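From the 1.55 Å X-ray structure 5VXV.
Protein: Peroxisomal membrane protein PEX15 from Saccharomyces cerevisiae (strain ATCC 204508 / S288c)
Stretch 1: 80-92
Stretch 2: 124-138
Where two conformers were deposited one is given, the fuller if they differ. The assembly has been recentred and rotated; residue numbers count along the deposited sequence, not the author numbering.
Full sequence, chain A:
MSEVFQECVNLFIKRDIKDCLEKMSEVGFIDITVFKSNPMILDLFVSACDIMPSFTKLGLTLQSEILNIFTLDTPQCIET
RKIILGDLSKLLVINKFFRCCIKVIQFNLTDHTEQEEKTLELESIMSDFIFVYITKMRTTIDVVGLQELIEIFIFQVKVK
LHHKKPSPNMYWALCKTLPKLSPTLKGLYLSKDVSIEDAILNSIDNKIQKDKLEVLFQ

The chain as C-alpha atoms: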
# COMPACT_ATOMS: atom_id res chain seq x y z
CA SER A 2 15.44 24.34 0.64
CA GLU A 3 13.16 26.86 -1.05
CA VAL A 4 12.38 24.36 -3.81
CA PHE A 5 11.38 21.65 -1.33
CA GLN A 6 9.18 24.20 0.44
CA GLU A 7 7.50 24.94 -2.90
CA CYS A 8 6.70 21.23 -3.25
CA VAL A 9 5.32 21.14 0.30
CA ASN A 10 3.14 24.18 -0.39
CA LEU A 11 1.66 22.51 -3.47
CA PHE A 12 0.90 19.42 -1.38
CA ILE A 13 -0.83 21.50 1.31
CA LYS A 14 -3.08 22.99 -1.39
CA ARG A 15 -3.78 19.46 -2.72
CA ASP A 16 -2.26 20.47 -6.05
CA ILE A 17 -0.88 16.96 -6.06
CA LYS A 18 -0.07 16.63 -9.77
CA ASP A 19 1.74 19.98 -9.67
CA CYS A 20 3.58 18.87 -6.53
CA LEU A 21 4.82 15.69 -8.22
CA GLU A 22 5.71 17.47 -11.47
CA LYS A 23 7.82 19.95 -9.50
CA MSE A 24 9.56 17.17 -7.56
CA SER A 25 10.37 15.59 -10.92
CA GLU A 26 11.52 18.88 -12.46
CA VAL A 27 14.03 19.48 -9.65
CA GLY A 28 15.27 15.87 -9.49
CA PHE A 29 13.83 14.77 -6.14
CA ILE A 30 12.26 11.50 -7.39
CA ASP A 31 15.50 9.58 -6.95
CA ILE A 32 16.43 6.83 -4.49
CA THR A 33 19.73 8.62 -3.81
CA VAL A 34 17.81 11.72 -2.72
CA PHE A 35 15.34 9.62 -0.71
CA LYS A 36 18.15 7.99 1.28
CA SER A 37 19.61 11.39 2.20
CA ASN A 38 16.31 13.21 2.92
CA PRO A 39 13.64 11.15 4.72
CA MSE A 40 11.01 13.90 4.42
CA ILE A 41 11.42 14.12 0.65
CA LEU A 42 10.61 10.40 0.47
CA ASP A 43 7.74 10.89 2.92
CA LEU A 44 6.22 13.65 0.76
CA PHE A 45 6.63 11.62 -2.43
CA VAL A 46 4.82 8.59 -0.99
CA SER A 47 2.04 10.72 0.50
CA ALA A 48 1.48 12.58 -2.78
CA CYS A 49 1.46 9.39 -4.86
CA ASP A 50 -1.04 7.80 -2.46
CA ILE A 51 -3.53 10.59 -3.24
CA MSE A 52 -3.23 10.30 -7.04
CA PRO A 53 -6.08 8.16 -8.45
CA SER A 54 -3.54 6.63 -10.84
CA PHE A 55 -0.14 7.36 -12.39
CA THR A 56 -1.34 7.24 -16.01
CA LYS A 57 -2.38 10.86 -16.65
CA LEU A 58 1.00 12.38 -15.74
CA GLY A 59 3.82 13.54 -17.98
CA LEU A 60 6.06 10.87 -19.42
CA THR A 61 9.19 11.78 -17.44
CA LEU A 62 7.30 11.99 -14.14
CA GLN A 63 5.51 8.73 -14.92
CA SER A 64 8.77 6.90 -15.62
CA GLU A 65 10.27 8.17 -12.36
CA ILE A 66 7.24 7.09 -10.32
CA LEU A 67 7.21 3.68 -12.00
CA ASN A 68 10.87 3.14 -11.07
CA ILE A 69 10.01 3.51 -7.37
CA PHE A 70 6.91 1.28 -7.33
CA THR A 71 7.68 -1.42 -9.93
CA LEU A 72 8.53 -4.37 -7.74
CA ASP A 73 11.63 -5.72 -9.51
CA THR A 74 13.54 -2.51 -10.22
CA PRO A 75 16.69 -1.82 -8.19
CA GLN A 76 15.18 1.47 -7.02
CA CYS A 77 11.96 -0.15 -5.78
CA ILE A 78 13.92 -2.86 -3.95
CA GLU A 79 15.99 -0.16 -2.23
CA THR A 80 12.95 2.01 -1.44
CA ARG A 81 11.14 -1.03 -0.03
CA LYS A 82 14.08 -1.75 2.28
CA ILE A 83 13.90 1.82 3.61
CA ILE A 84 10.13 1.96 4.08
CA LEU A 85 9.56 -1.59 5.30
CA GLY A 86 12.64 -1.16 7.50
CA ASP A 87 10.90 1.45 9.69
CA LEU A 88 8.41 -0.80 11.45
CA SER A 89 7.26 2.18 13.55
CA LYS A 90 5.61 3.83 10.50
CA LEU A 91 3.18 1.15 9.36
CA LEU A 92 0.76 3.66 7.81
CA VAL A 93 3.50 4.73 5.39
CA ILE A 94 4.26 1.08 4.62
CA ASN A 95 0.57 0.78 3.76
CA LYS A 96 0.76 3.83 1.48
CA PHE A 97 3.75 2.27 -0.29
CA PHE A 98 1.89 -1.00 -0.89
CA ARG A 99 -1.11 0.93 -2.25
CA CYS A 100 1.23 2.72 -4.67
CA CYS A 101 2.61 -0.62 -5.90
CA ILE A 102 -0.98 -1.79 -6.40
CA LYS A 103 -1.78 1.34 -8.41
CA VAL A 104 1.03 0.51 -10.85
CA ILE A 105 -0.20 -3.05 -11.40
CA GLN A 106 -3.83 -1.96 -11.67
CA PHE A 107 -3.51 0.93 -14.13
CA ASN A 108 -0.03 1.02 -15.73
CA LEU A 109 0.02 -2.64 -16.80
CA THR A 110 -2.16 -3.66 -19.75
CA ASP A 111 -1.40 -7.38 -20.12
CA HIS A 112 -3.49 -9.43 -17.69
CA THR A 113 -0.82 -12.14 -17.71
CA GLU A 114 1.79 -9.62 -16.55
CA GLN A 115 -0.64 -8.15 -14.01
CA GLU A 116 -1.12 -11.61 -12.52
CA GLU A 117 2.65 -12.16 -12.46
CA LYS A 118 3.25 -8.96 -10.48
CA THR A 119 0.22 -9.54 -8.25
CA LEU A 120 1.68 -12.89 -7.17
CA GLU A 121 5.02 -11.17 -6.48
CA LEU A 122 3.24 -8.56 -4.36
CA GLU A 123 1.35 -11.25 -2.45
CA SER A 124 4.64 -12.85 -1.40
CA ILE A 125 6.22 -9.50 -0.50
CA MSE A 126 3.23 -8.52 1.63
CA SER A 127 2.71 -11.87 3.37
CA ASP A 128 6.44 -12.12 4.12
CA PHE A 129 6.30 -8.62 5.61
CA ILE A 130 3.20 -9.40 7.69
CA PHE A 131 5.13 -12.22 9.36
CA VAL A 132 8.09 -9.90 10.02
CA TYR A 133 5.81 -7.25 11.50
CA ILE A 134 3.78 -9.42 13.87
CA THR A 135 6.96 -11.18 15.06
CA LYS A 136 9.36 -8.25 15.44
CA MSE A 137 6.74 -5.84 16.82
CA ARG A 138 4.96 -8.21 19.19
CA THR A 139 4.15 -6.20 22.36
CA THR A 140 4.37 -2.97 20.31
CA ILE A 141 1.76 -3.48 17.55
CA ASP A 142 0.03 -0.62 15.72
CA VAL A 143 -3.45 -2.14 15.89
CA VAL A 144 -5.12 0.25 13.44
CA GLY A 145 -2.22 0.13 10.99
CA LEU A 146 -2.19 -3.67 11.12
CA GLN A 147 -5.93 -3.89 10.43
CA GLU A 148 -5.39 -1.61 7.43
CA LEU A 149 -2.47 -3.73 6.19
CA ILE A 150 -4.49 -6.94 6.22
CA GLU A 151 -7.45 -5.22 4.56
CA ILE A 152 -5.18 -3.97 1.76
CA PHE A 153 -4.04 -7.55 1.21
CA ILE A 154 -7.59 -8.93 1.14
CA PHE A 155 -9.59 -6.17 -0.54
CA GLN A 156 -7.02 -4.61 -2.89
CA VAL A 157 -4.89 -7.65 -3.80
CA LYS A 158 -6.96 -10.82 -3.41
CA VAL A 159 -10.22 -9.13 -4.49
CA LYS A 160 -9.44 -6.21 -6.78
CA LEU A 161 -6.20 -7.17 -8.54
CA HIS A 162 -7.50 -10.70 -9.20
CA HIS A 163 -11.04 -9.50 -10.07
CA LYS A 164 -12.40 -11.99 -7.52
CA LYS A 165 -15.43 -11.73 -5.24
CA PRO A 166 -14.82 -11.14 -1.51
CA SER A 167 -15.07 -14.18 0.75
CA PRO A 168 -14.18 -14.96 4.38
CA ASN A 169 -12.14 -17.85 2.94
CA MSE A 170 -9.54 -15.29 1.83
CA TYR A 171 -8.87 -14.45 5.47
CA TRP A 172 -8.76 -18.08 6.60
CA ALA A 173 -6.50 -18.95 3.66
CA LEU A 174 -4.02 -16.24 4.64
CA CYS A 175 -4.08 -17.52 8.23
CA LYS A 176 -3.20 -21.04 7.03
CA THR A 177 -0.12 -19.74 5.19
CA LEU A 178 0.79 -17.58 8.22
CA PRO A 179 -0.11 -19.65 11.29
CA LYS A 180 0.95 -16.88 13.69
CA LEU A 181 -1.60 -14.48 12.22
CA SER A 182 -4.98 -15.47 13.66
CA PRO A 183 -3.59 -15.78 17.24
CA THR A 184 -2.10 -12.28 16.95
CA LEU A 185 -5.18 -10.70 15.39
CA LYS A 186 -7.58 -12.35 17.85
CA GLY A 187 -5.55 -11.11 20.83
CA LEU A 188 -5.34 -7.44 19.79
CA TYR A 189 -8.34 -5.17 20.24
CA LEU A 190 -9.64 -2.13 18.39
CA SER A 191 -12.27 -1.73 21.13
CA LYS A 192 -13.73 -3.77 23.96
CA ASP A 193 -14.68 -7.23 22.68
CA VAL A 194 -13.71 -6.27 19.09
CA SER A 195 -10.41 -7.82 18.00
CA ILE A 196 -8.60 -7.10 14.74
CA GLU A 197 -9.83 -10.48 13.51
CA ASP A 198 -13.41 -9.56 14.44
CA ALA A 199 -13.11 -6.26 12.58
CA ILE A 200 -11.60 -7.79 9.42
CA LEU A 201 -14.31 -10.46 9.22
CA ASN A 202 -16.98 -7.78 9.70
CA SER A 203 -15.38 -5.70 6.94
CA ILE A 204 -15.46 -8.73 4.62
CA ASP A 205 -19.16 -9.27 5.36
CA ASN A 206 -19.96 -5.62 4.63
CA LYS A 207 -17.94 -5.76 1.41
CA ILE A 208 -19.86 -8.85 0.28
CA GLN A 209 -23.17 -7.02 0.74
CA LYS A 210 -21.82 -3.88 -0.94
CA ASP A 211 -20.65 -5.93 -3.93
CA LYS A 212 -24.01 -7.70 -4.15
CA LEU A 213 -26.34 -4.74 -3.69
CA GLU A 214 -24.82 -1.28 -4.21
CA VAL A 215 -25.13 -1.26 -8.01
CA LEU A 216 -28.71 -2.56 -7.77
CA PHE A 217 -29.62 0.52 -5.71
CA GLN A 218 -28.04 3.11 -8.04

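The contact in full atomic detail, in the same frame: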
# COMPACT_ATOMS: atom_id res chain seq x y z
N THR A 80 13.98 1.23 -2.14
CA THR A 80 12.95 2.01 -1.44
C THR A 80 12.18 1.13 -0.47
O THR A 80 11.89 1.54 0.66
CB THR A 80 12.00 2.65 -2.45
OG1 THR A 80 12.74 3.46 -3.37
CG2 THR A 80 10.97 3.52 -1.74
N ARG A 81 11.85 -0.09 -0.90
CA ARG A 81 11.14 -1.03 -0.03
C ARG A 81 11.94 -1.31 1.24
O ARG A 81 11.38 -1.33 2.34
CB ARG A 81 10.86 -2.32 -0.80
CG ARG A 81 9.60 -3.05 -0.37
CD ARG A 81 9.02 -3.89 -1.50
NE ARG A 81 9.86 -5.02 -1.88
CZ ARG A 81 10.40 -5.22 -3.08
NH1 ARG A 81 10.21 -4.36 -4.08
NH2 ARG A 81 11.15 -6.29 -3.30
N LYS A 82 13.25 -1.51 1.11
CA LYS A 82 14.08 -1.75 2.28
C LYS A 82 14.02 -0.58 3.26
O LYS A 82 14.02 -0.78 4.48
CB LYS A 82 15.53 -2.01 1.86
CG LYS A 82 15.73 -3.33 1.12
CD LYS A 82 17.19 -3.57 0.78
CE LYS A 82 17.39 -4.90 0.07
N ILE A 83 13.96 0.65 2.74
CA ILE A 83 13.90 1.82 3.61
C ILE A 83 12.54 1.90 4.30
O ILE A 83 12.46 2.10 5.52
CB ILE A 83 14.18 3.11 2.80
CG1 ILE A 83 15.61 3.10 2.27
CG2 ILE A 83 13.94 4.35 3.66
CD1 ILE A 83 15.90 4.20 1.27
N ILE A 84 11.46 1.76 3.53
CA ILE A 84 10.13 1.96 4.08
C ILE A 84 9.73 0.79 4.97
O ILE A 84 9.28 0.98 6.11
CB ILE A 84 9.12 2.20 2.94
CG1 ILE A 84 9.41 3.55 2.28
CG2 ILE A 84 7.69 2.17 3.48
CD1 ILE A 84 8.54 3.88 1.09
N LEU A 85 9.88 -0.44 4.48
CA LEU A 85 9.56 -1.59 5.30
C LEU A 85 10.52 -1.74 6.48
O LEU A 85 10.19 -2.43 7.45
CB LEU A 85 9.56 -2.87 4.47
CG LEU A 85 8.28 -3.18 3.69
CD1 LEU A 85 7.92 -2.07 2.72
CD2 LEU A 85 8.42 -4.51 2.95
N GLY A 86 11.69 -1.09 6.42
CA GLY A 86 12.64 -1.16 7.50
C GLY A 86 12.28 -0.33 8.72
O GLY A 86 12.83 -0.56 9.80
N ASP A 87 11.38 0.64 8.56
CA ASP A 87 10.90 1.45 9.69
C ASP A 87 9.56 0.87 10.12
O ASP A 87 8.50 1.32 9.70
CB ASP A 87 10.78 2.92 9.31
CG ASP A 87 10.43 3.79 10.50
OD1 ASP A 87 10.16 3.23 11.59
OD2 ASP A 87 10.41 5.03 10.36
N LEU A 88 9.62 -0.15 10.99
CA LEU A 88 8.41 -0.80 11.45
C LEU A 88 7.54 0.10 12.32
O LEU A 88 6.39 -0.26 12.58
CB LEU A 88 8.78 -2.07 12.23
CG LEU A 88 9.56 -3.15 11.46
CD1 LEU A 88 9.85 -4.33 12.37
CD2 LEU A 88 8.82 -3.60 10.21
N SER A 89 8.05 1.26 12.75
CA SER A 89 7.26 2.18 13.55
C SER A 89 6.32 3.05 12.72
O SER A 89 5.48 3.74 13.29
CB SER A 89 8.17 3.09 14.38
OG SER A 89 8.69 4.15 13.59
N LYS A 90 6.45 3.03 11.39
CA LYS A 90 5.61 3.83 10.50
C LYS A 90 4.84 2.90 9.57
O LYS A 90 5.05 2.89 8.35
CB LYS A 90 6.46 4.85 9.73
CG LYS A 90 6.99 5.98 10.60
CD LYS A 90 7.79 7.02 9.82
CE LYS A 90 6.97 7.64 8.70
NZ LYS A 90 7.61 8.86 8.12
N LEU A 91 3.93 2.12 10.15
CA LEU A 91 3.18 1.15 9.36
C LEU A 91 2.22 1.82 8.38
O LEU A 91 1.96 1.28 7.30
CB LEU A 91 2.42 0.21 10.29
CG LEU A 91 1.67 -0.96 9.65
CD1 LEU A 91 2.60 -1.80 8.78
CD2 LEU A 91 1.05 -1.82 10.73
N LEU A 92 1.68 2.99 8.73
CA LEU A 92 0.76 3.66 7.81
C LEU A 92 1.46 4.08 6.52
O LEU A 92 0.84 4.09 5.46
CB LEU A 92 0.12 4.87 8.49
CG LEU A 92 -0.75 4.59 9.72
CD1 LEU A 92 -1.44 5.86 10.21
CD2 LEU A 92 -1.78 3.50 9.44
N SER A 124 3.53 -12.31 -2.18
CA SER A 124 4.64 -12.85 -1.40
C SER A 124 5.33 -11.76 -0.59
O SER A 124 5.64 -11.96 0.59
CB SER A 124 5.65 -13.53 -2.34
OG SER A 124 5.07 -14.67 -2.96
N ILE A 125 5.58 -10.60 -1.21
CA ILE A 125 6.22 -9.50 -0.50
C ILE A 125 5.40 -9.11 0.72
O ILE A 125 5.93 -8.93 1.82
CB ILE A 125 6.43 -8.31 -1.45
CG1 ILE A 125 7.56 -8.62 -2.43
CG2 ILE A 125 6.74 -7.03 -0.67
CD1 ILE A 125 7.65 -7.65 -3.60
N MSE A 126 4.09 -8.97 0.55
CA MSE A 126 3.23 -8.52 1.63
C MSE A 126 3.07 -9.57 2.73
O MSE A 126 3.14 -9.24 3.91
CB MSE A 126 1.86 -8.11 1.09
CG MSE A 126 1.91 -6.84 0.25
SE MSE A 126 0.14 -6.17 -0.19
CE MSE A 126 -0.41 -5.52 1.56
N SER A 127 2.88 -10.84 2.35
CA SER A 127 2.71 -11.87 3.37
C SER A 127 4.02 -12.10 4.13
O SER A 127 4.00 -12.30 5.35
CB SER A 127 2.20 -13.17 2.75
OG SER A 127 3.05 -13.63 1.71
N ASP A 128 5.15 -12.06 3.43
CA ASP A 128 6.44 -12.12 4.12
C ASP A 128 6.57 -10.97 5.11
O ASP A 128 7.04 -11.15 6.24
CB ASP A 128 7.60 -12.08 3.13
CG ASP A 128 7.81 -13.41 2.42
OD1 ASP A 128 7.31 -14.45 2.90
OD2 ASP A 128 8.51 -13.41 1.38
N PHE A 129 6.16 -9.76 4.71
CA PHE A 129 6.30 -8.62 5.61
C PHE A 129 5.36 -8.74 6.80
O PHE A 129 5.72 -8.37 7.92
CB PHE A 129 6.03 -7.31 4.90
CG PHE A 129 5.98 -6.15 5.84
CD1 PHE A 129 7.15 -5.63 6.37
CD2 PHE A 129 4.77 -5.63 6.26
CE1 PHE A 129 7.11 -4.60 7.27
CE2 PHE A 129 4.73 -4.59 7.16
CZ PHE A 129 5.90 -4.08 7.67
N ILE A 130 4.14 -9.23 6.58
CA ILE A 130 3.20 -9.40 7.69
C ILE A 130 3.81 -10.28 8.77
O ILE A 130 3.71 -9.98 9.97
CB ILE A 130 1.86 -9.97 7.18
CG1 ILE A 130 1.13 -8.92 6.33
CG2 ILE A 130 0.97 -10.39 8.34
CD1 ILE A 130 -0.02 -9.48 5.51
N PHE A 131 4.48 -11.36 8.38
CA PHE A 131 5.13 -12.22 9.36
C PHE A 131 6.22 -11.46 10.11
O PHE A 131 6.32 -11.55 11.34
CB PHE A 131 5.72 -13.46 8.69
CG PHE A 131 6.50 -14.34 9.63
CD1 PHE A 131 5.87 -15.35 10.34
CD2 PHE A 131 7.86 -14.15 9.83
CE1 PHE A 131 6.57 -16.16 11.21
CE2 PHE A 131 8.56 -14.95 10.71
CZ PHE A 131 7.92 -15.96 11.40
N VAL A 132 7.05 -10.71 9.38
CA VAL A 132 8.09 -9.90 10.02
C VAL A 132 7.46 -8.96 11.03
O VAL A 132 7.94 -8.82 12.16
CB VAL A 132 8.90 -9.14 8.96
CG1 VAL A 132 9.84 -8.12 9.63
CG2 VAL A 132 9.71 -10.10 8.11
N TYR A 133 6.38 -8.28 10.64
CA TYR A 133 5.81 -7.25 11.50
C TYR A 133 5.25 -7.85 12.79
O TYR A 133 5.54 -7.36 13.88
CB TYR A 133 4.73 -6.46 10.76
CG TYR A 133 4.20 -5.33 11.61
CD1 TYR A 133 4.88 -4.12 11.69
CD2 TYR A 133 3.04 -5.47 12.36
CE1 TYR A 133 4.42 -3.09 12.48
CE2 TYR A 133 2.57 -4.45 13.15
CZ TYR A 133 3.26 -3.26 13.21
OH TYR A 133 2.79 -2.24 14.01
N ILE A 134 4.43 -8.90 12.68
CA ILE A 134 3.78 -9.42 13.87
C ILE A 134 4.76 -10.15 14.78
O ILE A 134 4.47 -10.36 15.96
CB ILE A 134 2.59 -10.34 13.51
CG1 ILE A 134 3.06 -11.60 12.78
CG2 ILE A 134 1.58 -9.56 12.67
CD1 ILE A 134 1.95 -12.61 12.53
N THR A 135 5.91 -10.57 14.25
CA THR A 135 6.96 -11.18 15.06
C THR A 135 7.82 -10.11 15.73
O THR A 135 7.95 -10.07 16.95
CB THR A 135 7.83 -12.10 14.19
OG1 THR A 135 7.01 -13.10 13.58
CG2 THR A 135 8.92 -12.77 15.03
N LYS A 136 8.41 -9.22 14.92
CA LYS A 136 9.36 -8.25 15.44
C LYS A 136 8.70 -7.19 16.31
O LYS A 136 9.36 -6.62 17.19
CB LYS A 136 10.11 -7.59 14.28
CG LYS A 136 11.07 -8.53 13.56
N MSE A 137 7.42 -6.91 16.09
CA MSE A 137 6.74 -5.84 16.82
C MSE A 137 5.71 -6.36 17.81
O MSE A 137 4.88 -5.60 18.31
CB MSE A 137 6.08 -4.87 15.84
CG MSE A 137 7.09 -4.10 15.00
SE MSE A 137 8.20 -2.88 16.05
CE MSE A 137 6.98 -1.36 16.10
N ARG A 138 5.76 -7.66 18.11
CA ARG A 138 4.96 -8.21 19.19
C ARG A 138 5.23 -7.44 20.48
O ARG A 138 6.39 -7.21 20.84
CB ARG A 138 5.31 -9.69 19.37
CG ARG A 138 4.40 -10.46 20.32
CD ARG A 138 4.75 -11.94 20.30
NE ARG A 138 3.97 -12.73 21.26
CZ ARG A 138 2.74 -13.18 21.03
NH1 ARG A 138 2.13 -12.93 19.88
NH2 ARG A 138 2.12 -13.89 21.96
O HOH W 1 4.23 0.08 14.02

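The contact between these two stretches is almost wholly apolar; no direct hydrogen bond crosses it among the modelled atoms. Stretch 2 presents one side of its helix, with Ile 125, Phe 129, Tyr 133 and Lys 136 spaced three or four residues apart, and Met 137, just past the helix, adds to this surface. These side chains meet Arg 81 and Leu 85 on one helix, Leu 88 in the turn that spans Asp 87 to Lys 90, and Leu 91 in the helix that follows.

Leu 88 is the centre. Its m, t rotamer extends the side chain and splits its methyls: CD2 lies 3.5 Å from Phe 129 CE1, while CD1 lies 3.8 Å from both Lys 136 CB and Met 137 CG. A branched leucine suits this position because one residue can reach two turns of the opposing helix. Phe 129, chi1 t, directs its ring among three leucines. Leu 85 CG approaches Phe 129 CD1 at 3.8 Å, and Leu 91 CD1 meets the ring edge, 3.9 Å from Phe 129 CE2.

Leu 91 adopts t, p, which also sets its CD2 over the face of Tyr 133, 4.0 Å from the ring centroid, in a CH-pi contact. The CA-to-CB bond of Tyr 133 points sideways, yet with chi1 t the long ring ends nearer stretch 1. Its edge meets a carbonyl, Leu 88 O lying 3.4 Å from Tyr 133 CE1. Tyrosine thus offers an apolar face to Leu 91, while its OH lies 2.7 Å from the water that donates to Leu 88 O at 2.6 Å.

Met 137, a selenomethionine with all three chi angles m, curls so that its CE lies 3.7 Å from Leu 88 O. At the other end, chi3 p bends Arg 81, and Ile 125 CD1 packs over one guanidinium face, 3.7 Å from Arg 81 CZ. The flat face accepts a methyl; NH1 is satisfied elsewhere in the structure.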